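Local atomic coordinates of Svp1-like protein 2 (Kluyveromyces lactis, PDB entry 4V16), a protein that probably binds phosphoinositides such as phosphatidylinositol 3,5-bisphosphate through a beta-propeller and thereby associates with membranes. Residues Gln26-Val31 / Ile39-Pro44; Arg64-Ala69 / Ile80-Lys85; Val109-Asp114 / Ile132-Val137; Val182-Leu187 / Ile227-Trp232. All coordinates share one frame; numbering follows the deposited sequence.

Overall arrangement
Seven four-stranded antiparallel sheets make this chain a seven-bladed beta-propeller, and the four contacts sample its levels of organisation in series, none nesting within or crossing another. Contact 1 closes the short loop of hairpin 28-32/36-41 in the first sheet. Contact 2 does the same for hairpin 67-72/77-82 in the next, and Arg64 at its start bonds back to Ser27 and Asn41, tying the two sheets together. Contact 3 closes a longer loop around strand 115-120 within the third sheet. Contact 4 spans the widest interval, joining the first strands of two successive blades; Val137 of contact 3 packs against Val182 and its neighbours there.

Contact 1 of 4, residues Gln26-Val31 / Ile39-Pro44; sequences QSCLIV and IYNVHP
The first torsions of two isoleucines set the packing on one face of this hairpin: Ile30 holds CG1 anti to its backbone N (chi1 -176°), whereas Ile39 holds CG1 anti to its carbonyl carbon (chi1 -55°). The two side chains cross obliquely from adjacent strands, and Ile30 CD1 comes to lie 3.8 Å from Ile39 CG1. Ile30 and Ile39 form a non-hydrogen-bonded antiparallel pair. The next pair along, Leu29 with Tyr40, is hydrogen-bonded and turns its side chains to the other face. Leu29 N gives its hydrogen to Tyr40 O at 2.8 Å, and Tyr40 N returns the bond to Leu29 O at 2.7 Å. The phenol ring is met at its edge, near the ring plane, where Val31 CG2 approaches Tyr40 CE1 to 3.7 Å. Beyond the regular ladder, Val42 N reaches Ser27 O at 3.0 Å, coming from above that carbonyl's plane. Val42 CG2 lies 3.4 Å from Gln26 O and packs near Leu29 CB.

The arrangement is the central hairpin of a four-stranded propeller blade. Strand 19-22 flanks it beside 28-32, and Phe22 covers Leu29 and Val42; strand 46-52 flanks the other side, with Met49 against Ile39. Arg64 from the next blade bonds to Asn41 OD1 and Ser27 OG, the latter also paired with Asp25, while Ile59 and Met61 of strand 59-61 lie over the isoleucine face.

Contact 2 of 4, residues Arg64-Ala69 / Ile80-Lys85; sequences RTNYIA and IWDDVK
Asn66 crosses Asp82 at a slant, the amide ND2 of Asn66 donating to Asp82 OD1 at 2.9 Å. The acceptor lies near the amide plane, but the donor arrives from above the carboxylate, and the two flat groups are turned 61° apart. One oxygen serves three donors: Val84 N reaches Asp82 OD1 at 3.1 Å on its anti side, and Lys85 N reaches the same atom at 3.2 Å from above the carboxylate plane. These two bonds make an Asx turn and an Asx motif, fixing the carboxylate that receives Asn66. Asn66 CG takes the crowded position between backbone N and carbonyl carbon (chi1 52°), which also brings OD1 over the centre of the Tyr67 ring.

The cluster lies at the end of an antiparallel hairpin formed by the two middle strands of a propeller blade. Asn66 O accepts from Asp83 N at 2.8 Å, and Ile68 and Trp81 follow as a hydrogen-bonded pair. On their face Ile68 CD1 stands at the edge of the indole, 4.3 Å from Trp81 CD1, and also touches the Asp83 carboxylate carbon. The opposite face carries Ala69 CB, 3.6 Å from Ile80 CD1.

Further out, Thr65 OG1 accepts from Tyr67 N in an ST turn and is itself bonded to Leu62 O. Ile89 of strand 87-93 packs against Tyr67, Ile80 and Asp82, while Ile30 of the preceding blade touches Ile68.

Contact 3 of 4, residues Val109-Asp114 / Ile132-Val137; sequences VVSQGD and IKFGGV
A single backbone hydrogen bond joins Asp114 to Phe134, with Phe134 N donating to Asp114 O over 3.3 Å at a nearly straight 165°. It joins the turn after strand 107-112 to the residues following Lys133, within one blade of the propeller.

Electrostatic attraction is looser. The aliphatic part of Lys133 runs beside the Asp114 carboxylate, its CD 3.4 Å from Asp114 OD2, but the chain is bent at chi3 and Lys133 NZ remains 4.0 Å from that oxygen of Asp114, beyond a salt bridge.

Aromatic packing supplies much of the buried surface. Phe134 CG takes the position between backbone N and carbonyl carbon (chi1 77°), which brings the ring edge against Asp114. Phe134 CD1 lies 3.4 Å from Asp114 O there, while CZ sits obliquely beside the Ser111 hydroxyl. Gly136 N lies above one ring face, toward the rim; at the backbone angles of Gly136 a CB would collide with the preceding carbonyl O. An alanine in place of Phe134 would probably open a gap between Ser111 and the Gly136 backbone, leaving the loop less firmly held to the turn.

Strand 115-120 runs between the two strands joined here and sets Ile116 against Phe134. On the other flank strand 98-103 pairs with Ser111, and Cys138, opening the next blade, touches that serine.

Contact 4 of 4, residues Val182-Leu187 / Ile227-Trp232; sequences VKMVRL and IIDMRW
Arg186 reaches across to Asp229 between the first strands of two successive beta-propeller blades, one in each curated WD repeat. Strands 182-187 and 227-232 run nearly parallel, 14° apart, but their axes come no closer than 7.1 Å, too far for backbone pairing, and side chains must bridge the gap. At the start of the side chain, Arg186 CB lies 4.0 Å from Trp232 NE1. Arg186 CG rests 3.7 Å from Met230 CB, and a bend at chi2 (-65°) carries CD past Met230 O. Arg186 NE makes a weak bond to Met230 O at 3.1 Å. At the tip the branches part: Arg186 NH1 turns back to its own strand, donating to Val185 O at 2.9 Å, and NH2 forms a salt bridge with Asp229 OD1, the guanidinium and carboxylate planes 62° apart. Met184 CE covers one face of the guanidinium near its rim and also packs on Met230 CB.

Arg231 lies close by with like charge, a repulsion probably eased by the Asp229 carboxylate, which lies near both guanidinium groups. The network extends to the following blade, where Ile286 O accepts from Arg231 NE and Ile286 N donates to Asp229 OD2. An alanine at Arg186 would probably leave Asp229 OD1 without its mate from the neighbouring blade and uncover the methyl of Met184. Further along, Trp232 NE1 donates to Arg186 O at 3.0 Å, approaching from above the carbonyl plane.

Contact 1 of 4, residues Gln26-Val31 / Ile39-Pro44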
loop_
_atom_site.group_PDB
_atom_site.type_symbol
_atom_site.label_atom_id
_atom_site.label_comp_id
_atom_site.label_asym_id
_atom_site.label_seq_id
_atom_site.Cartn_x
_atom_site.Cartn_y
_atom_site.Cartn_z
ATOM N N GLN A 26 8.754 1.600 3.725
ATOM C CA GLN A 26 7.879 2.120 4.779
ATOM C C GLN A 26 8.639 2.849 5.882
ATOM O O GLN A 26 8.189 2.895 7.027
ATOM C CB GLN A 26 7.055 0.992 5.396
ATOM C CG GLN A 26 6.445 0.061 4.377
ATOM C CD GLN A 26 5.423 -0.854 4.991
ATOM O OE1 GLN A 26 4.230 -0.719 4.735
ATOM N NE2 GLN A 26 5.882 -1.785 5.818
ATOM N N SER A 27 9.784 3.425 5.533
ATOM C CA SER A 27 10.548 4.233 6.474
ATOM C C SER A 27 10.088 5.687 6.426
ATOM O O SER A 27 10.414 6.474 7.315
ATOM C CB SER A 27 12.043 4.144 6.170
ATOM O OG SER A 27 12.320 4.576 4.850
ATOM N N CYS A 28 9.329 6.030 5.388
ATOM C CA CYS A 28 8.839 7.393 5.200
ATOM C C CYS A 28 7.332 7.433 4.980
ATOM O O CYS A 28 6.747 6.492 4.444
ATOM C CB CYS A 28 9.542 8.058 4.014
ATOM S SG CYS A 28 11.269 8.504 4.315
ATOM N N LEU A 29 6.721 8.534 5.410
ATOM C CA LEU A 29 5.311 8.808 5.164
ATOM C C LEU A 29 5.185 10.149 4.462
ATOM O O LEU A 29 5.629 11.171 4.985
ATOM C CB LEU A 29 4.514 8.818 6.471
ATOM C CG LEU A 29 3.054 9.281 6.385
ATOM C CD1 LEU A 29 2.205 8.281 5.616
ATOM C CD2 LEU A 29 2.487 9.511 7.774
ATOM N N ILE A 30 4.588 10.141 3.276
ATOM C CA ILE A 30 4.352 11.370 2.530
ATOM C C ILE A 30 2.854 11.654 2.494
ATOM O O ILE A 30 2.049 10.760 2.233
ATOM C CB ILE A 30 4.926 11.288 1.097
ATOM C CG1 ILE A 30 4.749 12.624 0.375
ATOM C CG2 ILE A 30 4.280 10.152 0.307
ATOM C CD1 ILE A 30 5.654 12.781 -0.828
ATOM N N VAL A 31 2.491 12.901 2.782
ATOM C CA VAL A 31 1.093 13.311 2.838
ATOM C C VAL A 31 0.896 14.595 2.046
ATOM O O VAL A 31 1.837 15.366 1.862
ATOM C CB VAL A 31 0.612 13.532 4.296
ATOM C CG1 VAL A 31 0.995 12.351 5.178
ATOM C CG2 VAL A 31 1.177 14.826 4.873
ATOM N N ILE A 39 6.791 15.374 3.985
ATOM C CA ILE A 39 7.362 14.039 4.144
ATOM C C ILE A 39 7.848 13.851 5.579
ATOM O O ILE A 39 8.440 14.759 6.164
ATOM C CB ILE A 39 8.531 13.797 3.169
ATOM C CG1 ILE A 39 8.075 14.065 1.733
ATOM C CG2 ILE A 39 9.058 12.368 3.314
ATOM C CD1 ILE A 39 9.156 13.890 0.692
ATOM N N TYR A 40 7.597 12.668 6.132
ATOM C CA TYR A 40 7.956 12.359 7.515
ATOM C C TYR A 40 8.731 11.050 7.618
ATOM O O TYR A 40 8.535 10.140 6.815
ATOM C CB TYR A 40 6.701 12.255 8.389
ATOM C CG TYR A 40 5.771 13.447 8.333
ATOM C CD1 TYR A 40 4.856 13.591 7.299
ATOM C CD2 TYR A 40 5.791 14.414 9.327
ATOM C CE1 TYR A 40 3.997 14.677 7.249
ATOM C CE2 TYR A 40 4.938 15.502 9.286
ATOM C CZ TYR A 40 4.043 15.628 8.246
ATOM O OH TYR A 40 3.192 16.711 8.205
ATOM N N ASN A 41 9.611 10.960 8.610
ATOM C CA ASN A 41 10.110 9.669 9.059
ATOM C C ASN A 41 8.984 8.969 9.801
ATOM O O ASN A 41 8.177 9.624 10.457
ATOM C CB ASN A 41 11.334 9.822 9.964
ATOM C CG ASN A 41 12.628 9.942 9.184
ATOM O OD1 ASN A 41 12.823 9.264 8.178
ATOM N ND2 ASN A 41 13.523 10.809 9.648
ATOM N N VAL A 42 8.915 7.649 9.689
ATOM C CA VAL A 42 7.874 6.890 10.371
ATOM C C VAL A 42 8.277 6.601 11.813
ATOM O O VAL A 42 7.458 6.702 12.728
ATOM C CB VAL A 42 7.580 5.568 9.646
ATOM C CG1 VAL A 42 6.564 4.738 10.425
ATOM C CG2 VAL A 42 7.074 5.847 8.235
ATOM N N HIS A 43 9.541 6.237 12.005
ATOM C CA HIS A 43 10.053 5.907 13.328
ATOM C C HIS A 43 11.549 6.221 13.426
ATOM O O HIS A 43 12.359 5.579 12.756
ATOM C CB HIS A 43 9.804 4.427 13.633
ATOM C CG HIS A 43 10.141 4.035 15.038
ATOM N ND1 HIS A 43 9.325 4.335 16.107
ATOM C CD2 HIS A 43 11.203 3.368 15.550
ATOM C CE1 HIS A 43 9.869 3.869 17.217
ATOM N NE2 HIS A 43 11.008 3.277 16.907
ATOM N N PRO A 44 11.926 7.218 14.248
ATOM C CA PRO A 44 11.072 8.102 15.051
ATOM C C PRO A 44 10.303 9.092 14.179
ATOM O O PRO A 44 10.821 9.541 13.156
ATOM C CB PRO A 44 12.069 8.825 15.958
ATOM C CG PRO A 44 13.328 8.845 15.174
ATOM C CD PRO A 44 13.353 7.550 14.414
#

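Contact 2 of 4, residues Arg64-Ala69 / Ile80-Lys85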
loop_
_atom_site.group_PDB
_atom_site.type_symbol
_atom_site.label_atom_id
_atom_site.label_comp_id
_atom_site.label_asym_id
_atom_site.label_seq_id
_atom_site.Cartn_x
_atom_site.Cartn_y
_atom_site.Cartn_z
ATOM N N ARG A 64 13.949 6.693 -0.694
ATOM C CA ARG A 64 14.375 7.837 0.106
ATOM C C ARG A 64 15.152 8.834 -0.752
ATOM O O ARG A 64 16.056 9.519 -0.271
ATOM C CB ARG A 64 15.220 7.375 1.294
ATOM C CG ARG A 64 14.416 6.669 2.365
ATOM C CD ARG A 64 15.254 6.382 3.594
ATOM N NE ARG A 64 14.450 6.456 4.813
ATOM C CZ ARG A 64 14.416 7.494 5.648
ATOM N NH1 ARG A 64 15.154 8.575 5.429
ATOM N NH2 ARG A 64 13.642 7.445 6.720
ATOM N N THR A 65 14.784 8.914 -2.026
ATOM C CA THR A 65 15.441 9.821 -2.956
ATOM C C THR A 65 14.733 11.167 -2.971
ATOM O O THR A 65 13.854 11.426 -2.151
ATOM C CB THR A 65 15.465 9.256 -4.388
ATOM O OG1 THR A 65 14.146 9.302 -4.947
ATOM C CG2 THR A 65 15.974 7.824 -4.394
ATOM N N ASN A 66 15.124 12.015 -3.915
ATOM C CA ASN A 66 14.538 13.341 -4.062
ATOM C C ASN A 66 13.392 13.349 -5.071
ATOM O O ASN A 66 12.875 14.410 -5.426
ATOM C CB ASN A 66 15.614 14.343 -4.490
ATOM C CG ASN A 66 16.389 13.880 -5.714
ATOM O OD1 ASN A 66 16.810 12.725 -5.799
ATOM N ND2 ASN A 66 16.572 14.780 -6.672
ATOM N N TYR A 67 12.994 12.164 -5.526
ATOM C CA TYR A 67 12.013 12.045 -6.600
ATOM C C TYR A 67 10.603 11.819 -6.062
ATOM O O TYR A 67 10.297 10.768 -5.499
ATOM C CB TYR A 67 12.415 10.913 -7.545
ATOM C CG TYR A 67 13.699 11.197 -8.294
ATOM C CD1 TYR A 67 13.887 12.405 -8.954
ATOM C CD2 TYR A 67 14.731 10.267 -8.326
ATOM C CE1 TYR A 67 15.056 12.676 -9.634
ATOM C CE2 TYR A 67 15.909 10.531 -9.006
ATOM C CZ TYR A 67 16.064 11.739 -9.658
ATOM O OH TYR A 67 17.228 12.016 -10.338
ATOM N N ILE A 68 9.755 12.825 -6.254
ATOM C CA ILE A 68 8.382 12.810 -5.768
ATOM C C ILE A 68 7.415 12.912 -6.944
ATOM O O ILE A 68 7.664 13.649 -7.897
ATOM C CB ILE A 68 8.129 13.970 -4.785
ATOM C CG1 ILE A 68 9.077 13.861 -3.588
ATOM C CG2 ILE A 68 6.675 13.976 -4.315
ATOM C CD1 ILE A 68 9.116 15.099 -2.722
ATOM N N ALA A 69 6.317 12.165 -6.871
ATOM C CA ALA A 69 5.281 12.209 -7.897
ATOM C C ALA A 69 3.933 12.524 -7.269
ATOM O O ALA A 69 3.501 11.838 -6.342
ATOM C CB ALA A 69 5.215 10.889 -8.648
ATOM N N ILE A 80 6.269 15.038 -11.888
ATOM C CA ILE A 80 7.420 14.409 -11.252
ATOM C C ILE A 80 8.291 15.521 -10.676
ATOM O O ILE A 80 9.026 16.192 -11.401
ATOM C CB ILE A 80 8.236 13.541 -12.228
ATOM C CG1 ILE A 80 7.349 12.476 -12.881
ATOM C CG2 ILE A 80 9.403 12.882 -11.505
ATOM C CD1 ILE A 80 6.744 11.481 -11.909
ATOM N N TRP A 81 8.190 15.706 -9.365
ATOM C CA TRP A 81 8.815 16.827 -8.676
ATOM C C TRP A 81 10.216 16.470 -8.176
ATOM O O TRP A 81 10.426 15.407 -7.592
ATOM C CB TRP A 81 7.920 17.264 -7.510
ATOM C CG TRP A 81 8.427 18.417 -6.691
ATOM C CD1 TRP A 81 9.094 18.348 -5.501
ATOM C CD2 TRP A 81 8.280 19.810 -6.988
ATOM N NE1 TRP A 81 9.379 19.613 -5.044
ATOM C CE2 TRP A 81 8.890 20.527 -5.939
ATOM C CE3 TRP A 81 7.697 20.520 -8.041
ATOM C CZ2 TRP A 81 8.934 21.920 -5.914
ATOM C CZ3 TRP A 81 7.742 21.903 -8.015
ATOM C CH2 TRP A 81 8.356 22.588 -6.958
ATOM N N ASP A 82 11.171 17.360 -8.428
ATOM C CA ASP A 82 12.528 17.201 -7.923
ATOM C C ASP A 82 12.646 17.940 -6.594
ATOM O O ASP A 82 12.421 19.148 -6.521
ATOM C CB ASP A 82 13.547 17.725 -8.936
ATOM C CG ASP A 82 14.974 17.321 -8.599
ATOM O OD1 ASP A 82 15.330 17.314 -7.404
ATOM O OD2 ASP A 82 15.739 17.006 -9.535
ATOM N N ASP A 83 13.012 17.205 -5.551
ATOM C CA ASP A 83 12.952 17.717 -4.186
ATOM C C ASP A 83 14.111 18.657 -3.841
ATOM O O ASP A 83 14.010 19.443 -2.897
ATOM C CB ASP A 83 12.923 16.542 -3.201
ATOM C CG ASP A 83 12.564 16.966 -1.793
ATOM O OD1 ASP A 83 11.945 18.039 -1.631
ATOM O OD2 ASP A 83 12.894 16.218 -0.848
ATOM N N VAL A 84 15.206 18.573 -4.593
ATOM C CA VAL A 84 16.365 19.428 -4.340
ATOM C C VAL A 84 16.377 20.604 -5.314
ATOM O O VAL A 84 16.684 21.733 -4.927
ATOM C CB VAL A 84 17.700 18.637 -4.437
ATOM C CG1 VAL A 84 17.846 17.934 -5.773
ATOM C CG2 VAL A 84 18.884 19.554 -4.182
ATOM N N LYS A 85 16.039 20.339 -6.573
ATOM C CA LYS A 85 15.898 21.402 -7.564
ATOM C C LYS A 85 14.665 22.250 -7.262
ATOM O O LYS A 85 14.588 23.412 -7.664
ATOM C CB LYS A 85 15.788 20.828 -8.977
ATOM C CG LYS A 85 17.095 20.376 -9.608
ATOM C CD LYS A 85 16.878 20.056 -11.087
ATOM C CE LYS A 85 18.179 19.782 -11.819
ATOM N NZ LYS A 85 18.752 18.449 -11.489
#

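Contact 3 of 4, residues Val109-Asp114 / Ile132-Val137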
loop_
_atom_site.group_PDB
_atom_site.type_symbol
_atom_site.label_atom_id
_atom_site.label_comp_id
_atom_site.label_asym_id
_atom_site.label_seq_id
_atom_site.Cartn_x
_atom_site.Cartn_y
_atom_site.Cartn_z
ATOM N N VAL A 109 3.851 3.287 -12.766
ATOM C CA VAL A 109 2.596 2.579 -12.974
ATOM C C VAL A 109 1.453 3.422 -12.425
ATOM O O VAL A 109 1.418 3.729 -11.233
ATOM C CB VAL A 109 2.598 1.198 -12.297
ATOM C CG1 VAL A 109 1.322 0.434 -12.633
ATOM C CG2 VAL A 109 3.817 0.402 -12.734
ATOM N N VAL A 110 0.530 3.800 -13.307
ATOM C CA VAL A 110 -0.602 4.640 -12.931
ATOM C C VAL A 110 -1.913 3.918 -13.202
ATOM O O VAL A 110 -2.108 3.346 -14.275
ATOM C CB VAL A 110 -0.602 5.976 -13.697
ATOM C CG1 VAL A 110 -1.574 6.953 -13.055
ATOM C CG2 VAL A 110 0.797 6.570 -13.734
ATOM N N SER A 111 -2.807 3.954 -12.221
ATOM C CA SER A 111 -4.132 3.367 -12.357
ATOM C C SER A 111 -5.172 4.475 -12.521
ATOM O O SER A 111 -5.676 5.010 -11.533
ATOM C CB SER A 111 -4.456 2.499 -11.141
ATOM O OG SER A 111 -5.712 1.867 -11.285
ATOM N N GLN A 112 -5.473 4.822 -13.772
ATOM C CA GLN A 112 -6.440 5.876 -14.070
ATOM C C GLN A 112 -7.726 5.301 -14.657
ATOM O O GLN A 112 -7.748 4.810 -15.786
ATOM C CB GLN A 112 -5.839 6.911 -15.029
ATOM C CG GLN A 112 -5.080 6.334 -16.216
ATOM C CD GLN A 112 -4.614 7.409 -17.182
ATOM O OE1 GLN A 112 -4.996 8.573 -17.065
ATOM N NE2 GLN A 112 -3.782 7.021 -18.142
ATOM N N GLY A 113 -8.797 5.362 -13.874
ATOM C CA GLY A 113 -10.092 4.878 -14.311
ATOM C C GLY A 113 -10.150 3.368 -14.432
ATOM O O GLY A 113 -9.897 2.646 -13.468
ATOM N N ASP A 114 -10.482 2.897 -15.627
ATOM C CA ASP A 114 -10.686 1.476 -15.879
ATOM C C ASP A 114 -9.399 0.812 -16.369
ATOM O O ASP A 114 -9.407 -0.348 -16.781
ATOM C CB ASP A 114 -11.806 1.296 -16.911
ATOM C CG ASP A 114 -12.327 -0.129 -16.980
ATOM O OD1 ASP A 114 -12.171 -0.876 -15.990
ATOM O OD2 ASP A 114 -12.903 -0.496 -18.027
ATOM N N ILE A 132 -3.446 -1.395 -20.096
ATOM C CA ILE A 132 -4.042 -2.644 -19.625
ATOM C C ILE A 132 -5.355 -2.385 -18.894
ATOM O O ILE A 132 -5.377 -1.722 -17.857
ATOM C CB ILE A 132 -3.087 -3.404 -18.674
ATOM C CG1 ILE A 132 -1.737 -3.650 -19.358
ATOM C CG2 ILE A 132 -3.714 -4.729 -18.231
ATOM C CD1 ILE A 132 -0.672 -4.218 -18.442
ATOM N N LYS A 133 -6.444 -2.921 -19.433
ATOM C CA LYS A 133 -7.748 -2.798 -18.796
ATOM C C LYS A 133 -7.870 -3.865 -17.711
ATOM O O LYS A 133 -7.465 -5.009 -17.915
ATOM C CB LYS A 133 -8.868 -2.926 -19.833
ATOM C CG LYS A 133 -10.218 -2.424 -19.343
ATOM C CD LYS A 133 -11.154 -2.063 -20.494
ATOM C CE LYS A 133 -10.775 -0.731 -21.131
ATOM N NZ LYS A 133 -11.895 -0.146 -21.923
ATOM N N PHE A 134 -8.415 -3.486 -16.557
ATOM C CA PHE A 134 -8.417 -4.363 -15.389
ATOM C C PHE A 134 -9.680 -4.201 -14.542
ATOM O O PHE A 134 -10.570 -3.419 -14.877
ATOM C CB PHE A 134 -7.172 -4.095 -14.537
ATOM C CG PHE A 134 -7.259 -2.842 -13.711
ATOM C CD1 PHE A 134 -7.512 -1.618 -14.304
ATOM C CD2 PHE A 134 -7.073 -2.891 -12.340
ATOM C CE1 PHE A 134 -7.591 -0.468 -13.542
ATOM C CE2 PHE A 134 -7.152 -1.744 -11.574
ATOM C CZ PHE A 134 -7.410 -0.533 -12.176
ATOM N N GLY A 135 -9.737 -4.935 -13.432
ATOM C CA GLY A 135 -10.955 -5.076 -12.652
ATOM C C GLY A 135 -11.188 -4.057 -11.549
ATOM O O GLY A 135 -12.285 -3.998 -10.990
ATOM N N GLY A 136 -10.166 -3.271 -11.222
ATOM C CA GLY A 136 -10.309 -2.185 -10.266
ATOM C C GLY A 136 -9.301 -2.201 -9.129
ATOM O O GLY A 136 -9.159 -1.205 -8.414
ATOM N N VAL A 137 -8.609 -3.324 -8.957
ATOM C CA VAL A 137 -7.581 -3.450 -7.928
ATOM C C VAL A 137 -6.260 -3.848 -8.567
ATOM O O VAL A 137 -6.230 -4.643 -9.506
ATOM C CB VAL A 137 -7.982 -4.484 -6.833
ATOM C CG1 VAL A 137 -9.364 -5.061 -7.105
ATOM C CG2 VAL A 137 -6.952 -5.611 -6.695
#

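Contact 4 of 4, residues Val182-Leu187 / Ile227-Trp232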
loop_
_atom_site.group_PDB
_atom_site.type_symbol
_atom_site.label_atom_id
_atom_site.label_comp_id
_atom_site.label_asym_id
_atom_site.label_seq_id
_atom_site.Cartn_x
_atom_site.Cartn_y
_atom_site.Cartn_z
ATOM N N VAL A 182 -11.980 -9.940 -5.765
ATOM C CA VAL A 182 -10.821 -9.561 -4.968
ATOM C C VAL A 182 -10.915 -8.099 -4.555
ATOM O O VAL A 182 -11.183 -7.235 -5.389
ATOM C CB VAL A 182 -9.510 -9.781 -5.748
ATOM C CG1 VAL A 182 -8.308 -9.291 -4.945
ATOM C CG2 VAL A 182 -9.350 -11.251 -6.108
ATOM N N LYS A 183 -10.683 -7.822 -3.275
ATOM C CA LYS A 183 -10.785 -6.458 -2.769
ATOM C C LYS A 183 -9.444 -5.737 -2.838
ATOM O O LYS A 183 -9.362 -4.617 -3.345
ATOM C CB LYS A 183 -11.306 -6.448 -1.332
ATOM C CG LYS A 183 -11.601 -5.045 -0.827
ATOM C CD LYS A 183 -12.451 -5.049 0.432
ATOM C CE LYS A 183 -12.980 -3.656 0.739
ATOM N NZ LYS A 183 -13.878 -3.133 -0.336
ATOM N N MET A 184 -8.396 -6.373 -2.325
ATOM C CA MET A 184 -7.059 -5.800 -2.411
ATOM C C MET A 184 -5.983 -6.870 -2.481
ATOM O O MET A 184 -6.254 -8.064 -2.356
ATOM C CB MET A 184 -6.789 -4.870 -1.227
ATOM C CG MET A 184 -6.846 -5.535 0.130
ATOM S SD MET A 184 -6.357 -4.395 1.441
ATOM C CE MET A 184 -4.598 -4.276 1.142
ATOM N N VAL A 185 -4.755 -6.407 -2.677
ATOM C CA VAL A 185 -3.622 -7.268 -2.961
ATOM C C VAL A 185 -2.362 -6.660 -2.352
ATOM O O VAL A 185 -2.224 -5.438 -2.298
ATOM C CB VAL A 185 -3.458 -7.457 -4.488
ATOM C CG1 VAL A 185 -2.005 -7.724 -4.872
ATOM C CG2 VAL A 185 -4.369 -8.576 -4.985
ATOM N N ARG A 186 -1.453 -7.514 -1.891
ATOM C CA ARG A 186 -0.204 -7.052 -1.290
ATOM C C ARG A 186 0.966 -7.980 -1.591
ATOM O O ARG A 186 0.964 -9.147 -1.203
ATOM C CB ARG A 186 -0.356 -6.912 0.226
ATOM C CG ARG A 186 -1.048 -5.643 0.689
ATOM C CD ARG A 186 -0.241 -4.396 0.349
ATOM N NE ARG A 186 -0.851 -3.191 0.907
ATOM C CZ ARG A 186 -1.870 -2.541 0.354
ATOM N NH1 ARG A 186 -2.405 -2.969 -0.782
ATOM N NH2 ARG A 186 -2.357 -1.456 0.939
ATOM N N LEU A 187 1.966 -7.443 -2.279
ATOM C CA LEU A 187 3.220 -8.148 -2.499
ATOM C C LEU A 187 4.099 -8.044 -1.259
ATOM O O LEU A 187 4.102 -7.014 -0.583
ATOM C CB LEU A 187 3.954 -7.569 -3.708
ATOM C CG LEU A 187 3.456 -7.996 -5.088
ATOM C CD1 LEU A 187 3.841 -6.963 -6.136
ATOM C CD2 LEU A 187 4.034 -9.355 -5.444
ATOM N N ILE A 227 -11.830 -5.241 4.613
ATOM C CA ILE A 227 -10.448 -5.139 5.066
ATOM C C ILE A 227 -9.837 -3.805 4.647
ATOM O O ILE A 227 -9.827 -3.454 3.467
ATOM C CB ILE A 227 -9.615 -6.309 4.519
ATOM C CG1 ILE A 227 -10.048 -7.604 5.210
ATOM C CG2 ILE A 227 -8.125 -6.078 4.739
ATOM C CD1 ILE A 227 -9.640 -8.858 4.480
ATOM N N ILE A 228 -9.319 -3.073 5.628
ATOM C CA ILE A 228 -8.828 -1.717 5.412
ATOM C C ILE A 228 -7.409 -1.703 4.857
ATOM O O ILE A 228 -7.100 -0.916 3.960
ATOM C CB ILE A 228 -8.853 -0.899 6.718
ATOM C CG1 ILE A 228 -10.232 -0.979 7.380
ATOM C CG2 ILE A 228 -8.468 0.551 6.451
ATOM C CD1 ILE A 228 -11.374 -0.516 6.500
ATOM N N ASP A 229 -6.541 -2.552 5.398
ATOM C CA ASP A 229 -5.171 -2.628 4.902
ATOM C C ASP A 229 -4.459 -3.922 5.294
ATOM O O ASP A 229 -4.784 -4.547 6.305
ATOM C CB ASP A 229 -4.361 -1.431 5.410
ATOM C CG ASP A 229 -3.067 -1.231 4.638
ATOM O OD1 ASP A 229 -3.040 -1.532 3.426
ATOM O OD2 ASP A 229 -2.079 -0.767 5.242
ATOM N N MET A 230 -3.490 -4.306 4.467
ATOM C CA MET A 230 -2.588 -5.420 4.744
ATOM C C MET A 230 -1.150 -4.954 4.586
ATOM O O MET A 230 -0.879 -3.985 3.878
ATOM C CB MET A 230 -2.842 -6.590 3.796
ATOM C CG MET A 230 -4.167 -7.291 3.974
ATOM S SD MET A 230 -4.392 -8.530 2.685
ATOM C CE MET A 230 -5.718 -9.496 3.392
ATOM N N ARG A 231 -0.221 -5.650 5.231
ATOM C CA ARG A 231 1.191 -5.337 5.064
ATOM C C ARG A 231 2.086 -6.456 5.585
ATOM O O ARG A 231 1.932 -6.913 6.717
ATOM C CB ARG A 231 1.530 -4.026 5.773
ATOM C CG ARG A 231 2.677 -3.269 5.141
ATOM C CD ARG A 231 2.292 -2.670 3.787
ATOM N NE ARG A 231 1.585 -1.398 3.919
ATOM C CZ ARG A 231 1.110 -0.695 2.894
ATOM N NH1 ARG A 231 1.259 -1.135 1.652
ATOM N NH2 ARG A 231 0.483 0.452 3.111
ATOM N N TRP A 232 3.021 -6.891 4.744
ATOM C CA TRP A 232 3.983 -7.922 5.117
ATOM C C TRP A 232 5.078 -7.361 6.015
ATOM O O TRP A 232 5.488 -6.208 5.866
ATOM C CB TRP A 232 4.623 -8.535 3.871
ATOM C CG TRP A 232 3.683 -9.316 3.009
ATOM C CD1 TRP A 232 2.839 -8.823 2.057
ATOM C CD2 TRP A 232 3.504 -10.737 3.005
ATOM N NE1 TRP A 232 2.141 -9.848 1.466
ATOM C CE2 TRP A 232 2.531 -11.034 2.031
ATOM C CE3 TRP A 232 4.068 -11.787 3.736
ATOM C CZ2 TRP A 232 2.110 -12.334 1.767
ATOM C CZ3 TRP A 232 3.649 -13.077 3.474
ATOM C CH2 TRP A 232 2.680 -13.341 2.498
#